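Local coordinates for trp repressor binding protein WrbA (Deinococcus radiodurans, PDB 1YDG), which catalyses the FMN-dependent reduction of quinones to quinols at the expense of NADH or NADPH, working as a homotetramer, at the interface of chains A and B. Coordinates in Å, arbitrary orientation; residue numbers count along the deposited sequence, not the author numbering. Chains: chain A/B, trp repressor binding protein WrbA.

The interface of chains A and B. Residues chain A 98, 101, 140-141, 144-145; chain B 89-91, 129-130.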
loop_
_atom_site.group_PDB
_atom_site.type_symbol
_atom_site.label_atom_id
_atom_site.label_comp_id
_atom_site.label_asym_id
_atom_site.label_seq_id
_atom_site.Cartn_x
_atom_site.Cartn_y
_atom_site.Cartn_z
ATOM N N ARG A 98 14.875 8.541 -0.873
ATOM C CA ARG A 98 14.391 8.760 0.492
ATOM C C ARG A 98 15.243 9.758 1.252
ATOM O O ARG A 98 14.720 10.560 2.034
ATOM C CB ARG A 98 14.350 7.475 1.294
ATOM C CG ARG A 98 13.446 6.394 0.805
ATOM C CD ARG A 98 12.016 6.811 0.403
ATOM N NE ARG A 98 11.272 7.503 1.444
ATOM C CZ ARG A 98 9.942 7.657 1.456
ATOM N NH1 ARG A 98 9.189 7.102 0.524
ATOM N NH2 ARG A 98 9.355 8.329 2.436
ATOM N N ILE A 101 14.075 13.101 0.149
ATOM C CA ILE A 101 12.790 13.266 0.828
ATOM C C ILE A 101 12.992 13.671 2.293
ATOM O O ILE A 101 12.349 14.575 2.778
ATOM C CB ILE A 101 11.921 11.977 0.670
ATOM C CG1 ILE A 101 11.252 11.964 -0.712
ATOM C CG2 ILE A 101 10.863 11.865 1.723
ATOM C CD1 ILE A 101 10.806 10.616 -1.168
ATOM N N MET A 140 2.180 8.181 -1.498
ATOM C CA MET A 140 1.820 8.301 -0.091
ATOM C C MET A 140 2.631 9.411 0.560
ATOM O O MET A 140 2.104 10.172 1.357
ATOM C CB MET A 140 2.032 6.980 0.658
ATOM C CG MET A 140 1.161 5.793 0.172
ATOM S SD MET A 140 -0.542 6.162 -0.344
ATOM C CE MET A 140 -1.430 6.247 1.218
ATOM N N THR A 141 3.914 9.495 0.219
ATOM C CA THR A 141 4.803 10.522 0.746
ATOM C C THR A 141 4.240 11.908 0.441
ATOM O O THR A 141 4.101 12.748 1.336
ATOM C CB THR A 141 6.236 10.349 0.158
ATOM O OG1 THR A 141 6.882 9.265 0.819
ATOM C CG2 THR A 141 7.082 11.559 0.341
ATOM N N HIS A 144 1.463 13.568 2.447
ATOM C CA HIS A 144 1.852 14.182 3.723
ATOM C C HIS A 144 2.109 15.674 3.594
ATOM O O HIS A 144 1.999 16.389 4.579
ATOM C CB HIS A 144 3.099 13.492 4.306
ATOM C CG HIS A 144 2.814 12.197 4.994
ATOM N ND1 HIS A 144 2.837 12.067 6.366
ATOM C CD2 HIS A 144 2.517 10.972 4.504
ATOM C CE1 HIS A 144 2.562 10.816 6.687
ATOM N NE2 HIS A 144 2.351 10.135 5.575
ATOM N N TRP A 145 2.420 16.120 2.376
ATOM C CA TRP A 145 2.680 17.513 2.049
ATOM C C TRP A 145 1.456 18.297 1.612
ATOM O O TRP A 145 1.567 19.502 1.380
ATOM C CB TRP A 145 3.629 17.624 0.872
ATOM C CG TRP A 145 4.838 16.757 0.906
ATOM C CD1 TRP A 145 5.430 16.189 1.991
ATOM C CD2 TRP A 145 5.634 16.402 -0.218
ATOM N NE1 TRP A 145 6.546 15.475 1.599
ATOM C CE2 TRP A 145 6.688 15.603 0.246
ATOM C CE3 TRP A 145 5.553 16.687 -1.580
ATOM C CZ2 TRP A 145 7.645 15.076 -0.603
ATOM C CZ3 TRP A 145 6.522 16.158 -2.423
ATOM C CH2 TRP A 145 7.539 15.368 -1.932
ATOM N N ARG B 89 8.744 8.364 8.297
ATOM C CA ARG B 89 9.132 9.565 7.595
ATOM C C ARG B 89 8.181 9.658 6.379
ATOM O O ARG B 89 8.286 8.898 5.418
ATOM C CB ARG B 89 10.606 9.440 7.174
ATOM C CG ARG B 89 11.450 10.699 7.296
ATOM C CD ARG B 89 11.555 11.200 8.733
ATOM N NE ARG B 89 12.835 10.951 9.410
ATOM C CZ ARG B 89 12.934 10.574 10.692
ATOM N NH1 ARG B 89 11.843 10.340 11.427
ATOM N NH2 ARG B 89 14.120 10.399 11.252
ATOM N N PHE B 90 7.220 10.564 6.463
ATOM C CA PHE B 90 6.219 10.747 5.415
ATOM C C PHE B 90 5.547 9.435 4.967
ATOM O O PHE B 90 5.321 9.236 3.772
ATOM C CB PHE B 90 6.834 11.459 4.205
ATOM C CG PHE B 90 7.446 12.804 4.517
ATOM C CD1 PHE B 90 6.696 13.815 5.116
ATOM C CD2 PHE B 90 8.763 13.068 4.188
ATOM C CE1 PHE B 90 7.267 15.059 5.390
ATOM C CE2 PHE B 90 9.341 14.309 4.461
ATOM C CZ PHE B 90 8.605 15.298 5.055
ATOM N N GLY B 91 5.253 8.548 5.912
ATOM C CA GLY B 91 4.588 7.273 5.630
ATOM C C GLY B 91 5.451 6.138 5.094
ATOM O O GLY B 91 4.934 5.071 4.672
ATOM N N GLY B 129 -0.289 9.029 11.729
ATOM C CA GLY B 129 0.662 9.767 10.912
ATOM C C GLY B 129 1.486 8.994 9.885
ATOM O O GLY B 129 2.629 9.352 9.636
ATOM N N GLY B 130 0.926 7.949 9.286
ATOM C CA GLY B 130 1.627 7.188 8.252
ATOM C C GLY B 130 2.307 5.928 8.743
ATOM O O GLY B 130 2.962 5.243 7.974
#
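The hydroxyl OG1 of A:Thr141 takes part in three hydrogen bonds, all weak. Both terminal nitrogens of the A:Arg98 guanidinium donate to it. NH2 of A:Arg98 is 3.1 Å from A:Thr141 OG1, and the NH1 bond is bent, 129° at the hydrogen. A:Thr141 OG1 in turn donates weakly across the interface to the backbone O of B:Phe90, 3.3 Å away. A:Ile101 CD1 lies over the centre of the guanidinium. The site is a subunit contact of the homotetramer, where FMN-binding residues of both chains meet. B:Phe90 plugs it: 83 Å² of its surface is hidden by chain A. This loop residue has a positive phi of 50°. Its side chain crosses that of A:Trp145 at about a right angle. The indole presents its NE1 edge to the phenyl face, with the planes 89° apart. A:Ile101 CG2 touches the phenyl rim, 3.5 Å from B:Phe90 CD2, and A:Thr141 CG2 packs on B:Phe90 CB. A:His144 lies flat against the B:Phe90 backbone. The B:Phe90 carbonyl carbon C lies over one face of the A:His144 ring, offset toward its rim, 3.5 Å from the ring centroid. A:Met140 O and B:Gly129 O lie at the ring edge, in its plane. An alanine in place of A:His144 would remove this imidazole and would probably loosen the backbone of the FMN-binding B:Phe90 loop. The methylene of A:His144 packs on the phenyl, CB to B:Phe90 CD1 at 3.7 Å. At the far tip of the imidazole, A:His144 CE1 is 3.3 Å from B:Gly129 O.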